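Local coordinates for protein GTP cyclohydrolase 1 type 2 homolog (Escherichia coli, Escherichia coli O157:H7, PDB 1NMO) that probably protects against radiation damage, perhaps by helping to degrade damaged nucleotides, and assembles as a ring-shaped homohexamer with a dinuclear iron site in each chain, at residues A47-A52 against K84-N89; G222-S227 against V238-I243. All coordinates share one frame; numbering follows the deposited sequence.

Interaction 1 (A47-A52 against K84-N89)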
loop_
_atom_site.group_PDB
_atom_site.type_symbol
_atom_site.label_atom_id
_atom_site.label_comp_id
_atom_site.label_asym_id
_atom_site.label_seq_id
_atom_site.Cartn_x
_atom_site.Cartn_y
_atom_site.Cartn_z
ATOM N N ALA A 47 -16.674 8.271 -22.878
ATOM C CA ALA A 47 -17.386 7.578 -21.807
ATOM C C ALA A 47 -18.821 8.038 -21.631
ATOM O O ALA A 47 -19.676 7.220 -21.379
ATOM C CB ALA A 47 -16.597 7.691 -20.474
ATOM N N LEU A 48 -19.113 9.314 -21.793
ATOM C CA LEU A 48 -20.504 9.852 -21.664
ATOM C C LEU A 48 -21.270 9.417 -22.855
ATOM O O LEU A 48 -22.458 9.043 -22.818
ATOM C CB LEU A 48 -20.543 11.378 -21.739
ATOM C CG LEU A 48 -21.252 12.313 -20.790
ATOM C CD1 LEU A 48 -21.902 13.527 -21.504
ATOM C CD2 LEU A 48 -22.188 11.530 -19.950
ATOM N N LEU A 49 -20.613 9.523 -23.983
ATOM C CA LEU A 49 -21.271 9.145 -25.252
ATOM C C LEU A 49 -21.642 7.668 -25.243
ATOM O O LEU A 49 -22.662 7.244 -25.772
ATOM C CB LEU A 49 -20.279 9.456 -26.330
ATOM C CG LEU A 49 -20.467 10.694 -27.188
ATOM C CD1 LEU A 49 -21.160 11.798 -26.547
ATOM C CD2 LEU A 49 -19.163 11.044 -27.767
ATOM N N ASP A 50 -20.801 6.839 -24.670
ATOM C CA ASP A 50 -21.191 5.440 -24.641
ATOM C C ASP A 50 -22.403 5.334 -23.667
ATOM O O ASP A 50 -23.335 4.540 -23.867
ATOM C CB ASP A 50 -20.031 4.548 -24.151
ATOM C CG ASP A 50 -18.788 4.628 -25.049
ATOM O OD1 ASP A 50 -18.906 4.930 -26.287
ATOM O OD2 ASP A 50 -17.697 4.334 -24.515
ATOM N N GLU A 51 -22.397 6.090 -22.584
ATOM C CA GLU A 51 -23.546 5.954 -21.704
ATOM C C GLU A 51 -24.780 6.453 -22.399
ATOM O O GLU A 51 -25.859 5.904 -22.130
ATOM C CB GLU A 51 -23.403 6.708 -20.410
ATOM C CG GLU A 51 -22.705 5.904 -19.321
ATOM C CD GLU A 51 -23.548 4.738 -18.797
ATOM O OE1 GLU A 51 -24.600 4.964 -18.186
ATOM O OE2 GLU A 51 -23.155 3.578 -19.001
ATOM N N ALA A 52 -24.676 7.476 -23.261
ATOM C CA ALA A 52 -25.874 7.957 -23.950
ATOM C C ALA A 52 -26.415 6.965 -24.960
ATOM O O ALA A 52 -27.613 6.961 -25.302
ATOM C CB ALA A 52 -25.586 9.224 -24.679
ATOM N N LYS A 84 -18.268 9.480 -34.629
ATOM C CA LYS A 84 -18.906 8.343 -35.261
ATOM C C LYS A 84 -19.966 7.954 -34.278
ATOM O O LYS A 84 -21.102 7.674 -34.648
ATOM C CB LYS A 84 -17.999 7.125 -35.371
ATOM C CG LYS A 84 -18.711 5.916 -36.075
ATOM C CD LYS A 84 -17.806 4.668 -36.186
ATOM C CE LYS A 84 -18.556 3.478 -36.796
ATOM N NZ LYS A 84 -17.699 2.187 -36.769
ATOM N N THR A 85 -19.621 7.915 -33.001
ATOM C CA THR A 85 -20.628 7.466 -32.060
ATOM C C THR A 85 -21.904 8.354 -32.105
ATOM O O THR A 85 -23.038 7.863 -32.055
ATOM C CB THR A 85 -20.067 7.481 -30.667
ATOM O OG1 THR A 85 -18.965 6.563 -30.571
ATOM C CG2 THR A 85 -21.160 7.037 -29.716
ATOM N N LEU A 86 -21.735 9.659 -32.185
ATOM C CA LEU A 86 -22.882 10.571 -32.235
ATOM C C LEU A 86 -23.576 10.462 -33.588
ATOM O O LEU A 86 -24.819 10.277 -33.686
ATOM C CB LEU A 86 -22.396 12.057 -32.077
ATOM C CG LEU A 86 -21.875 12.524 -30.701
ATOM C CD1 LEU A 86 -21.011 13.771 -30.772
ATOM C CD2 LEU A 86 -23.062 12.741 -29.807
ATOM N N LEU A 87 -22.793 10.579 -34.667
ATOM C CA LEU A 87 -23.460 10.621 -35.964
ATOM C C LEU A 87 -24.074 9.345 -36.328
ATOM O O LEU A 87 -25.195 9.354 -36.769
ATOM C CB LEU A 87 -22.520 11.058 -37.085
ATOM C CG LEU A 87 -22.151 12.506 -36.923
ATOM C CD1 LEU A 87 -20.726 12.704 -37.386
ATOM C CD2 LEU A 87 -23.078 13.325 -37.768
ATOM N N ALA A 88 -23.391 8.229 -36.107
ATOM C CA ALA A 88 -24.019 6.979 -36.547
ATOM C C ALA A 88 -25.264 6.605 -35.745
ATOM O O ALA A 88 -26.070 5.761 -36.184
ATOM C CB ALA A 88 -23.017 5.823 -36.516
ATOM N N ASN A 89 -25.445 7.212 -34.561
ATOM C CA ASN A 89 -26.626 6.864 -33.731
ATOM C C ASN A 89 -27.634 8.040 -33.711
ATOM O O ASN A 89 -28.583 8.031 -32.956
ATOM C CB ASN A 89 -26.146 6.514 -32.307
ATOM C CG ASN A 89 -25.361 5.252 -32.278
ATOM O OD1 ASN A 89 -25.861 4.242 -32.761
ATOM N ND2 ASN A 89 -24.138 5.273 -31.756
#
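Leu49 and Leu86 meet across two neighbouring helices through one methyl each: Leu49 CD1 and Leu86 CD2 are 3.9 Å apart, and the two side chains lie about perpendicular. They do not start alike. The CB of Leu49 points at the facing helix, whereas that of Leu86 leaves its helix along the flank and only the branched end swings in. With chi1 at -71°, Leu86 CG stands beside its own backbone N, opposite the carbonyl carbon, and chi2 near 160° then turns CD2 towards Leu49. Tyr66, from the loop after strand 59-62, touches both leucines.

Thr85 makes the other half of the contact with its methyl. Its CB points at helix 46-54, and CG2 approaches the root of Leu49, 4.3 Å from Leu49 CB and 4.2 Å from Leu49 O. The methyl lies against backbone as much as side chain, and the nearest CA atoms, those of Leu49 and Thr85, are still 7.0 Å apart. The hydroxyl is turned out of this apolar patch: OG1 is hydrogen-bonded to Asn81 O, one turn earlier, and to Gln46 NE2 from helix 46-54. Gln46 NE2 also bonds Asp50 OD1, so the polar side of the contact is tied through one amide. Four residues on, Asn89 ND2 folds back onto Thr85 O at 2.8 Å, arriving on a carbonyl lone pair although the bond is bent (137° at the hydrogen).

Val53, a turn beyond Leu49, extends the seam against Thr85 and Asn89. Helix 46-54 links parallel strands 37-41 and 59-62, and helix 78-88 connects strand 59-62 to strand 92-95; the two successive beta-alpha-beta crossovers thus pack side by side on one sheet, with Leu48 and Ala52 resting on Val39 and Val60.

Interaction 2 (G222-S227 against V238-I243)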
loop_
_atom_site.group_PDB
_atom_site.type_symbol
_atom_site.label_atom_id
_atom_site.label_comp_id
_atom_site.label_asym_id
_atom_site.label_seq_id
_atom_site.Cartn_x
_atom_site.Cartn_y
_atom_site.Cartn_z
ATOM N N GLY A 222 -23.357 23.556 -12.659
ATOM C CA GLY A 222 -24.136 24.135 -13.766
ATOM C C GLY A 222 -24.923 23.202 -14.659
ATOM O O GLY A 222 -26.142 23.340 -14.828
ATOM N N ILE A 223 -24.232 22.244 -15.252
ATOM C CA ILE A 223 -24.923 21.315 -16.145
ATOM C C ILE A 223 -25.935 20.494 -15.341
ATOM O O ILE A 223 -26.996 20.097 -15.851
ATOM C CB ILE A 223 -23.869 20.426 -16.886
ATOM C CG1 ILE A 223 -24.522 19.593 -17.941
ATOM C CG2 ILE A 223 -23.111 19.591 -15.889
ATOM C CD1 ILE A 223 -25.160 18.394 -17.287
ATOM N N ARG A 224 -25.604 20.226 -14.075
ATOM C CA ARG A 224 -26.536 19.519 -13.219
ATOM C C ARG A 224 -27.733 20.438 -12.997
ATOM O O ARG A 224 -28.877 20.060 -13.225
ATOM C CB ARG A 224 -25.897 19.117 -11.848
ATOM C CG ARG A 224 -26.916 18.222 -10.965
ATOM C CD ARG A 224 -26.177 17.432 -9.801
ATOM N NE ARG A 224 -25.299 18.370 -9.167
ATOM C CZ ARG A 224 -24.061 18.179 -8.763
ATOM N NH1 ARG A 224 -23.466 17.001 -8.896
ATOM N NH2 ARG A 224 -23.444 19.257 -8.243
ATOM N N ALA A 225 -27.487 21.671 -12.580
ATOM C CA ALA A 225 -28.630 22.545 -12.342
ATOM C C ALA A 225 -29.483 22.668 -13.605
ATOM O O ALA A 225 -30.699 22.576 -13.520
ATOM C CB ALA A 225 -28.169 23.935 -11.886
ATOM N N LEU A 226 -28.856 22.823 -14.773
ATOM C CA LEU A 226 -29.621 23.005 -15.996
ATOM C C LEU A 226 -30.449 21.777 -16.313
ATOM O O LEU A 226 -31.601 21.857 -16.772
ATOM C CB LEU A 226 -28.648 23.382 -17.147
ATOM C CG LEU A 226 -29.241 23.382 -18.577
ATOM C CD1 LEU A 226 -30.173 24.587 -18.758
ATOM C CD2 LEU A 226 -28.109 23.458 -19.608
ATOM N N SER A 227 -29.897 20.611 -16.020
ATOM C CA SER A 227 -30.624 19.343 -16.309
ATOM C C SER A 227 -31.906 19.257 -15.482
ATOM O O SER A 227 -32.912 18.735 -15.968
ATOM C CB SER A 227 -29.746 18.115 -15.999
ATOM O OG SER A 227 -28.536 18.172 -16.729
ATOM N N VAL A 238 -34.438 14.180 -18.714
ATOM C CA VAL A 238 -33.018 14.501 -18.670
ATOM C C VAL A 238 -32.291 13.848 -17.511
ATOM O O VAL A 238 -32.733 13.972 -16.361
ATOM C CB VAL A 238 -32.826 16.016 -18.597
ATOM C CG1 VAL A 238 -31.374 16.365 -18.894
ATOM C CG2 VAL A 238 -33.739 16.697 -19.656
ATOM N N THR A 239 -31.176 13.137 -17.781
ATOM C CA THR A 239 -30.434 12.441 -16.725
ATOM C C THR A 239 -28.979 12.917 -16.710
ATOM O O THR A 239 -28.227 12.643 -17.626
ATOM C CB THR A 239 -30.413 10.898 -16.991
ATOM O OG1 THR A 239 -31.754 10.399 -17.097
ATOM C CG2 THR A 239 -29.753 10.132 -15.837
ATOM N N PHE A 240 -28.573 13.614 -15.658
ATOM C CA PHE A 240 -27.184 14.074 -15.501
ATOM C C PHE A 240 -26.257 12.945 -15.016
ATOM O O PHE A 240 -26.516 12.363 -13.956
ATOM C CB PHE A 240 -27.112 15.198 -14.476
ATOM C CG PHE A 240 -25.710 15.517 -14.017
ATOM C CD1 PHE A 240 -24.725 15.842 -14.928
ATOM C CD2 PHE A 240 -25.367 15.463 -12.664
ATOM C CE1 PHE A 240 -23.418 16.095 -14.505
ATOM C CE2 PHE A 240 -24.039 15.725 -12.258
ATOM C CZ PHE A 240 -23.078 16.030 -13.177
ATOM N N ILE A 241 -25.201 12.627 -15.783
ATOM C CA ILE A 241 -24.226 11.582 -15.399
ATOM C C ILE A 241 -22.871 12.182 -15.016
ATOM O O ILE A 241 -22.249 12.882 -15.849
ATOM C CB ILE A 241 -23.991 10.599 -16.550
ATOM C CG1 ILE A 241 -25.327 9.996 -16.936
ATOM C CG2 ILE A 241 -23.066 9.430 -16.090
ATOM C CD1 ILE A 241 -25.198 8.765 -17.839
ATOM N N ASP A 242 -22.424 11.961 -13.775
ATOM C CA ASP A 242 -21.133 12.462 -13.304
ATOM C C ASP A 242 -20.025 11.385 -13.562
ATOM O O ASP A 242 -19.907 10.432 -12.812
ATOM C CB ASP A 242 -21.227 12.767 -11.798
ATOM C CG ASP A 242 -19.864 13.255 -11.180
ATOM O OD1 ASP A 242 -18.858 13.409 -11.915
ATOM O OD2 ASP A 242 -19.808 13.491 -9.938
ATOM N N ILE A 243 -19.219 11.511 -14.622
ATOM C CA ILE A 243 -18.125 10.544 -14.828
ATOM C C ILE A 243 -16.919 11.272 -14.325
ATOM O O ILE A 243 -16.489 12.252 -14.895
ATOM C CB ILE A 243 -17.995 10.215 -16.225
ATOM C CG1 ILE A 243 -19.466 9.922 -16.693
ATOM C CG2 ILE A 243 -16.839 9.068 -16.416
ATOM C CD1 ILE A 243 -19.676 9.145 -18.043
#
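The Phe240 ring lies against Ile223 and Arg224, which both reach it from the helix side, and here the packing is closest. Ile223 CD1 comes within 3.5 Å of Phe240 CD1, while CG2 of the same isoleucine lies 3.8 Å from Phe240 CE1. Arg224 CB sits over one ring face in a CH-pi contact, 4.1 Å from the centroid, and Arg224 CD is 3.6 Å from Phe240 CD2; the backbone N of Asp242 lies above the opposite face. Further along, Ser227 CB rests on Val238 CG1 at 3.8 Å. Ser227 OG, buried there, donates to Ile223 O (2.6 Å) from the other face of the carbonyl plane to Ser227 N, and is also hydrogen-bonded to Thr40 OG1.

Helix 221-233 leads through a short connection into strand 237-240, which runs parallel to 37-41 as the outermost strand of the mixed five-stranded sheet. The helix packs on one face of that sheet, nearly antiparallel to the strand (158° between the local axes). Val238 and Phe240 point at the helix; Thr239 and Ile241 point away from it. The Ile223 side chain is about 5 Å from that of iron ligand His63.

The looser side is the partly exposed guanidinium end of Arg224. With the chain bent at chi3 (46°), the guanidinium plane stands almost perpendicular to the ring, and Arg224 NH1 stops 5.2 Å short of Asp242 OD2. Asp242 OD2 has a long, weak ion pair with Arg220 NH1, and OD1 is hydrogen-bonded to His216 NE2.

How the interactions relate
Interactions 1 and 2 serve the same five-stranded sheet from its two faces, their centres about 17 Å apart. Interaction 1 pairs two helices through aliphatic groups, with polar bonds along its border and no aromatic ring of its own. Interaction 2 sets a helix on an edge strand, buries nearly twice the surface and is organised round a phenylalanine; it also lies nearer the centre of the chain and the iron site. Both contacts are largely buried. They meet through Ile241, which points away from helix 221-233, and Ile243 beyond it: Ile241 CD1 lies 3.7 Å from Glu51 CB, and Ile243 CD1 packs 3.8 Å from Leu48 CA, so helix 46-54 borders both.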